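Local coordinates for protein CbbY (Rhodobacter sphaeroides, PDB 4UAS) that removes a phosphate from xylulose-1,5-bisphosphate, a potent inhibitor of Rubisco, using magnesium and showing high selectivity for this sugar, at residues A4-V9 against L159-L164; L31-F36 against K63-P68; R54-L59 against L69-I74; R110-T115 against F138-A143. All coordinates share one frame; numbering follows the deposited sequence.

Contact 1 of 4, residues A4-V9 against L159-L164; sequences AILFDV and LALREL. With MG (magnesium ion), chain D; PO4 (phosphate ion), chain C.
Leu6 on strand 4-7 meets Ala160, Leu161 and Leu164 on one side of helix 155-164, and all the contacts between the two segments are apolar. Its CD2 lies 3.7 Å from Ala160 CB, where a small residue suits the side of the helix that faces Leu6. With CG anti to its carbonyl carbon (chi1 -64°), Leu6 sets CG 4.0 Å from Leu164 CD1, and these two leucines lie alongside, pointing opposite ways. Leu161 crosses Leu6 at about a right angle. Ala4 adds its CB against Leu164 CD1 at 3.9 Å. The helix runs roughly antiparallel to the strand (148°), as helices do on the parallel sheet of the HAD fold.

Polar chemistry begins just past the strand. Asp8, the probable nucleophile, places OD2 2.1 Å from the magnesium ion, which also holds phosphate O4 at 2.1 Å and two waters; Asp10 O and Asp176 OD1 complete six ligands. Val9 N donates to phosphate O3 at 3.1 Å, a bent bond (138°) that helps fix the phosphate. Lys151 makes a salt bridge with Asp8 OD1, and Thr12 OG1 is hydrogen-bonded to OD2.

Strand 4-7 is central in the sheet, hydrogen-bonded to strand 110-114 along one edge and to strand 171-175 along the other. Helix 155-164 also reaches Ala112, Val140 and Ala142, while Ile5 and Phe7 pack on helix 97-107 at the other face.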
# COMPACT_ATOMS: atom_id res chain seq x y z
N ALA A 4 1.23 -10.86 15.40
CA ALA A 4 1.78 -10.14 14.25
C ALA A 4 0.74 -9.13 13.77
O ALA A 4 -0.43 -9.40 13.80
CB ALA A 4 2.20 -11.08 13.09
N ILE A 5 1.25 -8.02 13.23
CA ILE A 5 0.45 -7.04 12.51
C ILE A 5 1.02 -6.89 11.14
O ILE A 5 2.23 -6.69 10.97
CB ILE A 5 0.44 -5.66 13.25
CG1 ILE A 5 0.12 -5.78 14.73
CG2 ILE A 5 -0.49 -4.72 12.54
CD1 ILE A 5 0.43 -4.53 15.55
N LEU A 6 0.10 -6.93 10.17
CA LEU A 6 0.44 -6.82 8.74
C LEU A 6 -0.13 -5.50 8.22
O LEU A 6 -1.33 -5.27 8.32
CB LEU A 6 -0.07 -8.02 7.97
CG LEU A 6 0.55 -9.33 8.37
CD1 LEU A 6 -0.15 -9.99 9.52
CD2 LEU A 6 0.56 -10.31 7.20
N PHE A 7 0.72 -4.66 7.71
CA PHE A 7 0.36 -3.34 7.21
C PHE A 7 0.36 -3.25 5.70
O PHE A 7 1.34 -3.54 5.05
CB PHE A 7 1.35 -2.28 7.68
CG PHE A 7 1.36 -2.07 9.18
CD1 PHE A 7 0.64 -1.03 9.76
CD2 PHE A 7 2.14 -2.86 10.00
CE1 PHE A 7 0.72 -0.80 11.15
CE2 PHE A 7 2.15 -2.66 11.37
CZ PHE A 7 1.47 -1.63 11.92
N ASP A 8 -0.77 -2.78 5.14
CA ASP A 8 -0.79 -2.19 3.85
C ASP A 8 0.13 -0.96 3.85
O ASP A 8 0.40 -0.39 4.89
CB ASP A 8 -2.22 -1.80 3.55
CG ASP A 8 -2.45 -1.21 2.21
OD1 ASP A 8 -1.97 -1.83 1.22
OD2 ASP A 8 -2.95 -0.08 2.08
N VAL A 9 0.53 -0.51 2.66
CA VAL A 9 1.35 0.68 2.54
C VAL A 9 0.57 1.91 2.07
O VAL A 9 0.32 2.84 2.82
CB VAL A 9 2.64 0.43 1.69
CG1 VAL A 9 3.42 1.72 1.47
CG2 VAL A 9 3.49 -0.62 2.35
N LEU A 159 1.91 -14.95 1.55
CA LEU A 159 3.39 -14.92 1.54
C LEU A 159 3.88 -14.35 2.86
O LEU A 159 4.75 -14.93 3.53
CB LEU A 159 3.86 -14.09 0.34
CG LEU A 159 5.32 -13.69 0.36
CD1 LEU A 159 6.26 -14.83 0.47
CD2 LEU A 159 5.63 -12.73 -0.77
N ALA A 160 3.36 -13.18 3.26
CA ALA A 160 3.81 -12.54 4.47
C ALA A 160 3.61 -13.44 5.67
O ALA A 160 4.49 -13.51 6.56
CB ALA A 160 3.06 -11.23 4.65
N LEU A 161 2.46 -14.06 5.76
CA LEU A 161 2.17 -14.96 6.90
C LEU A 161 3.11 -16.17 6.92
O LEU A 161 3.52 -16.62 8.02
CB LEU A 161 0.76 -15.43 6.87
CG LEU A 161 -0.29 -14.38 7.26
CD1 LEU A 161 -1.68 -14.86 6.86
CD2 LEU A 161 -0.22 -14.11 8.74
N ARG A 162 3.45 -16.75 5.78
CA ARG A 162 4.38 -17.84 5.73
C ARG A 162 5.74 -17.40 6.26
O ARG A 162 6.42 -18.10 7.02
CB ARG A 162 4.47 -18.46 4.33
CG ARG A 162 5.35 -19.73 4.37
CD ARG A 162 5.43 -20.53 3.14
NE ARG A 162 5.73 -19.71 2.14
CZ ARG A 162 4.90 -19.17 1.16
NH1 ARG A 162 3.65 -19.44 0.81
NH2 ARG A 162 5.49 -18.33 0.46
N GLU A 163 6.20 -16.23 5.83
CA GLU A 163 7.49 -15.71 6.27
C GLU A 163 7.48 -15.36 7.74
O GLU A 163 8.47 -15.58 8.42
CB GLU A 163 7.92 -14.52 5.43
CG GLU A 163 8.25 -14.92 4.02
CD GLU A 163 9.00 -13.94 3.18
OE1 GLU A 163 10.23 -14.12 3.09
OE2 GLU A 163 8.37 -13.06 2.66
N LEU A 164 6.38 -14.82 8.26
CA LEU A 164 6.24 -14.53 9.67
C LEU A 164 6.18 -15.77 10.50
O LEU A 164 6.59 -15.73 11.70
CB LEU A 164 4.95 -13.73 9.94
CG LEU A 164 4.96 -12.26 9.56
CD1 LEU A 164 3.52 -11.74 9.51
CD2 LEU A 164 5.82 -11.40 10.53
MG MG D . -3.74 0.66 0.27
P PO4 C . -0.95 -0.93 -1.41
O1 PO4 C . -1.24 -2.45 -1.71
O2 PO4 C . -0.56 -0.25 -2.79
O3 PO4 C . 0.19 -0.63 -0.45
O4 PO4 C . -2.25 -0.19 -0.95
O HOH W 1 -4.76 1.57 -1.18
O HOH W 2 -4.93 -1.20 0.01

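Contact 2 of 4, residues L31-F36 against K63-P68; sequences LGVDWF and KGDPAP
Val33 and Asp65 bring their CA atoms to 5.9 Å where two irregular loops run side by side in the helical cap of this HAD phosphatase. The first loop leaves helix 17-31 through a Schellman motif, whose positive phi suits Gly32. Asp34 and Asp65 then bind each other's backbone: Asp65 N donates almost straight (171°) to the syn side of Asp34 OD1 at 2.9 Å, and Asp34 N reaches Asp65 OD2 at 2.9 Å from above that carboxylate plane. Asp34 holds its CG between its own N and carbonyl carbon (chi1 68°), a crowded position that brings the carboxylate up to Asp65. The two carboxylates stack, 25° apart, with Asp34 OD1 3.3 Å from Asp65 OD2; the N-H groups, and a water donating to Asp34 OD2 and Asp65 OD1, would probably ease the repulsion. Gly64 suits its place because a CB there would clash with Asp34 OD1. Trp35 inserts edge first: NE1 donates in the ring plane to Asp65 O at 2.8 Å, and CZ2 lies 3.7 Å from Ala67 CA. An alanine in place of Trp35 removes the indole and would probably cost Asp65 O this donor and open a gap beside Ala67. Phe28 and Phe58 meet the indole edge-to-face. Val33 CG2 lies over one face of the indole, toward its rim, while its CG1 rests 3.6 Å from Pro68 CD.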
# COMPACT_ATOMS: atom_id res chain seq x y z
N LEU A 31 8.50 11.67 -20.94
CA LEU A 31 8.49 10.73 -22.03
C LEU A 31 7.94 11.27 -23.36
O LEU A 31 8.09 10.63 -24.39
CB LEU A 31 7.78 9.46 -21.61
CG LEU A 31 8.49 8.65 -20.55
CD1 LEU A 31 7.69 7.42 -20.17
CD2 LEU A 31 9.88 8.18 -21.03
N GLY A 32 7.39 12.47 -23.30
CA GLY A 32 6.85 13.10 -24.49
C GLY A 32 5.52 12.63 -24.95
O GLY A 32 5.15 12.90 -26.11
N VAL A 33 4.79 11.93 -24.11
CA VAL A 33 3.46 11.45 -24.45
C VAL A 33 2.43 12.43 -23.93
O VAL A 33 2.71 13.22 -23.00
CB VAL A 33 3.14 10.02 -23.99
CG1 VAL A 33 3.97 9.01 -24.74
CG2 VAL A 33 3.28 9.87 -22.48
N ASP A 34 1.23 12.41 -24.49
CA ASP A 34 0.14 13.28 -24.13
C ASP A 34 -0.70 12.79 -22.96
O ASP A 34 -1.63 13.50 -22.50
CB ASP A 34 -0.74 13.61 -25.34
CG ASP A 34 -1.51 12.47 -25.89
OD1 ASP A 34 -1.15 11.32 -25.65
OD2 ASP A 34 -2.53 12.71 -26.60
N TRP A 35 -0.36 11.67 -22.38
CA TRP A 35 -1.17 11.08 -21.31
C TRP A 35 -1.13 11.95 -20.07
O TRP A 35 -0.09 12.50 -19.69
CB TRP A 35 -0.63 9.67 -20.92
CG TRP A 35 -0.31 8.78 -22.06
CD1 TRP A 35 -0.83 8.77 -23.33
CD2 TRP A 35 0.57 7.68 -21.99
NE1 TRP A 35 -0.25 7.77 -24.06
CE2 TRP A 35 0.60 7.07 -23.25
CE3 TRP A 35 1.37 7.15 -20.95
CZ2 TRP A 35 1.39 5.95 -23.52
CZ3 TRP A 35 2.20 6.05 -21.23
CH2 TRP A 35 2.18 5.43 -22.49
N PHE A 36 -2.28 12.05 -19.39
CA PHE A 36 -2.36 12.83 -18.15
C PHE A 36 -3.55 12.28 -17.36
O PHE A 36 -4.65 12.17 -17.90
CB PHE A 36 -2.57 14.33 -18.45
CG PHE A 36 -2.66 15.11 -17.22
CD1 PHE A 36 -1.46 15.49 -16.53
CD2 PHE A 36 -3.81 15.42 -16.63
CE1 PHE A 36 -1.48 16.21 -15.36
CE2 PHE A 36 -3.86 16.10 -15.44
CZ PHE A 36 -2.71 16.51 -14.78
N LYS A 63 -6.97 6.68 -26.15
CA LYS A 63 -6.91 7.09 -27.56
C LYS A 63 -5.85 8.12 -27.86
O LYS A 63 -5.83 8.71 -28.94
CB LYS A 63 -8.31 7.56 -27.96
CG LYS A 63 -9.40 6.51 -27.84
CD LYS A 63 -9.10 5.28 -28.72
CE LYS A 63 -9.64 3.96 -28.19
NZ LYS A 63 -11.02 4.09 -27.68
N GLY A 64 -4.94 8.35 -26.94
CA GLY A 64 -3.84 9.25 -27.14
C GLY A 64 -2.62 8.52 -27.70
O GLY A 64 -2.79 7.54 -28.43
N ASP A 65 -1.43 9.01 -27.40
CA ASP A 65 -0.24 8.52 -28.03
C ASP A 65 -0.03 7.04 -27.72
O ASP A 65 -0.33 6.59 -26.61
CB ASP A 65 1.00 9.28 -27.54
CG ASP A 65 1.04 10.72 -27.93
OD1 ASP A 65 0.48 11.07 -29.01
OD2 ASP A 65 1.77 11.48 -27.23
N PRO A 66 0.53 6.29 -28.67
CA PRO A 66 0.93 4.89 -28.34
C PRO A 66 2.10 4.91 -27.37
O PRO A 66 2.86 5.85 -27.30
CB PRO A 66 1.33 4.32 -29.68
CG PRO A 66 1.73 5.45 -30.47
CD PRO A 66 0.91 6.64 -30.04
N ALA A 67 2.25 3.85 -26.59
CA ALA A 67 3.39 3.77 -25.68
C ALA A 67 4.71 3.81 -26.45
O ALA A 67 4.89 3.02 -27.38
CB ALA A 67 3.33 2.49 -24.88
N PRO A 68 5.64 4.67 -26.06
CA PRO A 68 6.92 4.74 -26.78
C PRO A 68 8.04 3.88 -26.18
O PRO A 68 9.06 3.72 -26.79
CB PRO A 68 7.30 6.22 -26.62
CG PRO A 68 6.88 6.54 -25.24
CD PRO A 68 5.54 5.79 -25.09
O HOH W 3 -2.25 11.67 -29.26

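Contact 3 of 4, residues R54-L59 against L69-I74; sequences RIARFL and LPIADI
Ile71, in the first turn of helix 71-87, packs against Ile55, Ala56 and Leu59 on helix 51-61, joining two successive helices of the HAD cap domain through aliphatic side chains alone. Pro70 is the N-cap residue of the second helix, and its carbonyl accepts the N-H of Ile74. Ile71 holds CG1 anti to its carbonyl carbon (chi1 -67°), which turns CG1 toward helix 51-61, 4.1 Å from Ile55 CG2 and 3.9 Å from Leu59 CD1. Its chain then stays extended (chi2 171°), carrying CD1 to 3.7 Å from Ala56 CB, where the small alanine admits the methyl close to the helix backbone. Ile55 and Ile71 pass flank to flank, heading opposite ways, whereas Leu59 and Ile71 come tip to tip. Branching at CB suits Ile71, since its CG2 gives a second surface against Ile55. An alanine in place of Ile71 keeps only CB and would probably open a gap between the helices, leaving Leu59 CD1 and Ala56 CB without their partner here. Arg54, a substrate-binding residue, takes no part in this packing; its guanidinium is hydrogen-bonded to the carbonyls of Leu45 and Thr48. Deeper in, Ile55 also touches Phe24 of helix 17-31, and Ile74 packs on Leu31. These two isoleucines cross obliquely: Ile55 is extended too (chi2 161°), so that its CD1 ends 4.0 Å from Ile74 CG2.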
# COMPACT_ATOMS: atom_id res chain seq x y z
N ARG A 54 -1.66 -1.07 -13.79
CA ARG A 54 -2.49 0.12 -13.96
C ARG A 54 -2.15 0.79 -15.31
O ARG A 54 -3.04 1.18 -16.04
CB ARG A 54 -2.22 1.12 -12.81
CG ARG A 54 -3.16 2.26 -12.79
CD ARG A 54 -3.02 3.14 -11.56
NE ARG A 54 -3.33 2.36 -10.40
CZ ARG A 54 -2.62 2.26 -9.33
NH1 ARG A 54 -1.68 3.16 -9.05
NH2 ARG A 54 -2.84 1.27 -8.47
N ILE A 55 -0.86 0.89 -15.65
CA ILE A 55 -0.50 1.42 -16.98
C ILE A 55 -1.10 0.57 -18.06
O ILE A 55 -1.66 1.07 -19.04
CB ILE A 55 1.05 1.59 -17.11
CG1 ILE A 55 1.60 2.61 -16.13
CG2 ILE A 55 1.41 1.91 -18.56
CD1 ILE A 55 3.09 2.47 -15.92
N ALA A 56 -0.98 -0.77 -17.94
CA ALA A 56 -1.49 -1.67 -18.94
C ALA A 56 -2.98 -1.49 -19.14
O ALA A 56 -3.49 -1.47 -20.29
CB ALA A 56 -1.15 -3.11 -18.58
N ARG A 57 -3.72 -1.34 -18.05
CA ARG A 57 -5.16 -1.13 -18.13
C ARG A 57 -5.49 0.17 -18.89
O ARG A 57 -6.33 0.21 -19.80
CB ARG A 57 -5.80 -1.07 -16.76
CG ARG A 57 -7.22 -0.58 -16.73
CD ARG A 57 -7.80 -0.55 -15.35
NE ARG A 57 -9.04 0.18 -15.28
CZ ARG A 57 -9.65 0.45 -14.14
NH1 ARG A 57 -9.18 -0.01 -12.99
NH2 ARG A 57 -10.74 1.22 -14.14
N PHE A 58 -4.80 1.23 -18.52
CA PHE A 58 -4.99 2.52 -19.20
C PHE A 58 -4.71 2.37 -20.69
O PHE A 58 -5.48 2.88 -21.52
CB PHE A 58 -4.06 3.52 -18.58
CG PHE A 58 -3.91 4.80 -19.36
CD1 PHE A 58 -4.91 5.72 -19.46
CD2 PHE A 58 -2.71 5.05 -19.99
CE1 PHE A 58 -4.74 6.85 -20.19
CE2 PHE A 58 -2.48 6.21 -20.73
CZ PHE A 58 -3.55 7.10 -20.82
N LEU A 59 -3.63 1.69 -21.06
CA LEU A 59 -3.25 1.54 -22.47
C LEU A 59 -4.22 0.72 -23.30
O LEU A 59 -4.28 0.86 -24.51
CB LEU A 59 -1.82 1.04 -22.63
CG LEU A 59 -0.75 1.94 -22.15
CD1 LEU A 59 0.64 1.29 -22.20
CD2 LEU A 59 -0.76 3.25 -22.90
N LEU A 69 7.77 3.20 -25.05
CA LEU A 69 8.67 2.30 -24.39
C LEU A 69 7.84 1.13 -23.87
O LEU A 69 6.62 1.26 -23.64
CB LEU A 69 9.29 2.97 -23.12
CG LEU A 69 10.15 4.15 -23.21
CD1 LEU A 69 10.69 4.48 -21.85
CD2 LEU A 69 11.31 3.86 -24.12
N PRO A 70 8.50 -0.00 -23.53
CA PRO A 70 7.79 -1.06 -22.83
C PRO A 70 7.25 -0.56 -21.50
O PRO A 70 7.84 0.30 -20.87
CB PRO A 70 8.87 -2.12 -22.60
CG PRO A 70 9.87 -1.89 -23.72
CD PRO A 70 9.89 -0.38 -23.86
N ILE A 71 6.12 -1.14 -21.06
CA ILE A 71 5.51 -0.75 -19.79
C ILE A 71 6.48 -0.85 -18.66
O ILE A 71 6.52 -0.02 -17.77
CB ILE A 71 4.27 -1.58 -19.51
CG1 ILE A 71 3.15 -1.23 -20.54
CG2 ILE A 71 3.79 -1.41 -18.07
CD1 ILE A 71 1.95 -2.17 -20.46
N ALA A 72 7.27 -1.90 -18.62
CA ALA A 72 8.18 -2.04 -17.51
C ALA A 72 9.18 -0.86 -17.39
O ALA A 72 9.52 -0.43 -16.28
CB ALA A 72 8.91 -3.37 -17.55
N ASP A 73 9.61 -0.30 -18.55
CA ASP A 73 10.51 0.82 -18.57
C ASP A 73 9.80 2.13 -18.16
O ASP A 73 10.40 2.97 -17.49
CB ASP A 73 11.16 0.96 -19.94
CG ASP A 73 12.04 -0.25 -20.26
OD1 ASP A 73 12.93 -0.59 -19.46
OD2 ASP A 73 11.67 -0.98 -21.12
N ILE A 74 8.57 2.27 -18.58
CA ILE A 74 7.74 3.42 -18.12
C ILE A 74 7.61 3.39 -16.59
O ILE A 74 7.79 4.39 -15.88
CB ILE A 74 6.37 3.46 -18.77
CG1 ILE A 74 6.49 3.52 -20.32
CG2 ILE A 74 5.54 4.63 -18.24
CD1 ILE A 74 5.20 3.35 -21.06

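Contact 4 of 4, residues R110-T115 against F138-A143; sequences RLAVAT and FDVIAA. With PO4 (phosphate ion), chain C.
Asp139 clamps Leu111 through side chain and backbone at the start of two parallel strands, neighbours in a beta-alpha-beta unit whose crossover carries helix 119-129. Leu111 N donates to the anti lone pair of Asp139 OD2 at 2.9 Å, nearly straight (166°). Leu111 O accepts twice, from Asp139 N at 2.8 Å and from Val140 N at 3.3 Å. An aspartate suits this spot because its short side chain can bind the N-H of a residue whose carbonyl its own backbone already holds. Farther along, the ladder is regular: Val113 N donates to Val140 O at 3.0 Å, Val113 O accepts from Ala142 N, and Ala142 O from Thr115 N. At the far end the hydroxyl of Thr115, a substrate-binding residue, has OG1 anti to its backbone N (chi1 -177°) and donates to phosphate O3 at 2.6 Å. OG1 is also hydrogen-bonded to Thr117 N.

Packing follows the two faces of the sheet. Ala112, Ala114, Val140 and Ala142 point to the side of helix 155-164, and their modest size suits a face packed under that helix; Ala112 CB is 3.9 Å from Val140 CB. On the other face Val113 CG2 sits over the centre of the Phe138 ring, 3.5 Å from its centroid and 3° off the normal, a CH-pi contact. Near the phosphate, Thr115 CG2 touches Ala143 CB at 3.5 Å.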
# COMPACT_ATOMS: atom_id res chain seq x y z
N ARG A 110 5.61 -9.13 16.05
CA ARG A 110 6.32 -9.02 14.78
C ARG A 110 5.43 -8.28 13.77
O ARG A 110 4.22 -8.39 13.75
CB ARG A 110 6.70 -10.41 14.27
CG ARG A 110 7.64 -11.12 15.21
CD ARG A 110 8.17 -12.43 14.62
NE ARG A 110 9.26 -12.17 13.66
CZ ARG A 110 9.40 -12.79 12.47
NH1 ARG A 110 8.54 -13.71 12.11
NH2 ARG A 110 10.40 -12.53 11.64
N LEU A 111 6.09 -7.58 12.87
CA LEU A 111 5.46 -6.65 11.92
C LEU A 111 5.83 -7.01 10.48
O LEU A 111 6.98 -7.29 10.17
CB LEU A 111 5.95 -5.22 12.22
CG LEU A 111 5.70 -4.73 13.63
CD1 LEU A 111 6.23 -3.31 13.80
CD2 LEU A 111 4.29 -4.80 14.09
N ALA A 112 4.84 -6.90 9.59
CA ALA A 112 5.04 -7.12 8.18
C ALA A 112 4.44 -5.96 7.37
O ALA A 112 3.41 -5.38 7.80
CB ALA A 112 4.46 -8.44 7.69
N VAL A 113 4.97 -5.74 6.20
CA VAL A 113 4.30 -5.04 5.12
C VAL A 113 3.77 -6.08 4.14
O VAL A 113 4.45 -7.04 3.84
CB VAL A 113 5.29 -4.10 4.39
CG1 VAL A 113 4.98 -3.82 2.96
CG2 VAL A 113 5.38 -2.82 5.23
N ALA A 114 2.55 -5.84 3.65
CA ALA A 114 1.93 -6.64 2.62
C ALA A 114 1.31 -5.66 1.62
O ALA A 114 0.28 -5.05 1.94
CB ALA A 114 0.89 -7.58 3.19
N THR A 115 1.97 -5.45 0.48
CA THR A 115 1.67 -4.36 -0.43
C THR A 115 1.77 -4.77 -1.86
O THR A 115 2.57 -5.63 -2.22
CB THR A 115 2.65 -3.15 -0.14
OG1 THR A 115 2.30 -2.06 -0.99
CG2 THR A 115 4.02 -3.52 -0.33
N PHE A 138 10.19 -3.33 9.76
CA PHE A 138 9.34 -4.50 9.49
C PHE A 138 10.21 -5.75 9.47
O PHE A 138 11.25 -5.81 8.79
CB PHE A 138 8.61 -4.29 8.18
CG PHE A 138 7.71 -3.08 8.23
CD1 PHE A 138 6.48 -3.14 8.89
CD2 PHE A 138 8.06 -1.90 7.62
CE1 PHE A 138 5.68 -2.00 8.97
CE2 PHE A 138 7.27 -0.76 7.70
CZ PHE A 138 6.06 -0.81 8.37
N ASP A 139 9.72 -6.77 10.13
CA ASP A 139 10.39 -8.08 10.17
C ASP A 139 10.27 -8.80 8.82
O ASP A 139 11.15 -9.58 8.44
CB ASP A 139 9.78 -8.91 11.28
CG ASP A 139 9.95 -8.24 12.62
OD1 ASP A 139 11.07 -8.21 13.07
OD2 ASP A 139 8.99 -7.64 13.14
N VAL A 140 9.18 -8.54 8.10
CA VAL A 140 8.86 -9.19 6.84
C VAL A 140 8.34 -8.14 5.89
O VAL A 140 7.51 -7.30 6.27
CB VAL A 140 7.79 -10.28 7.04
CG1 VAL A 140 7.18 -10.76 5.72
CG2 VAL A 140 8.38 -11.49 7.80
N ILE A 141 8.83 -8.14 4.64
CA ILE A 141 8.35 -7.23 3.61
C ILE A 141 7.89 -8.06 2.44
O ILE A 141 8.69 -8.71 1.75
CB ILE A 141 9.39 -6.18 3.17
CG1 ILE A 141 9.79 -5.32 4.40
CG2 ILE A 141 8.86 -5.28 2.06
CD1 ILE A 141 10.97 -4.44 4.17
N ALA A 142 6.60 -8.07 2.16
CA ALA A 142 5.98 -8.74 1.05
C ALA A 142 5.45 -7.63 0.12
O ALA A 142 4.50 -6.93 0.49
CB ALA A 142 4.88 -9.69 1.53
N ALA A 143 6.06 -7.49 -1.06
CA ALA A 143 5.80 -6.33 -1.94
C ALA A 143 5.80 -6.73 -3.40
O ALA A 143 6.38 -7.74 -3.79
CB ALA A 143 6.81 -5.24 -1.67
P PO4 C . -0.95 -0.93 -1.41
O1 PO4 C . -1.24 -2.45 -1.71
O2 PO4 C . -0.56 -0.25 -2.79
O3 PO4 C . 0.19 -0.63 -0.45
O4 PO4 C . -2.25 -0.19 -0.95

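Contacts 1 and 4 are buried in the sheet domain, their centres about 5 Å apart, and share its elements: strands 4-7 and 110-114 are hydrogen-bonded neighbours, and helix 155-164 covers both. Both also reach the bound phosphate, contact 1 with the metal as well. Contact 4 is a backbone ladder, whereas contact 1 joins helix to strand by apolar side chains alone. Contacts 2 and 3 lie in the cap, their centres about 10 Å apart, with Trp35 packing on Phe58, Leu59 and Ile74. Contact 3 is partly buried and wholly aliphatic; contact 2, at the surface about 37 Å from contact 1 between centres, combines carboxylates, backbone N-H groups and a water with an indole N-H and some apolar packing.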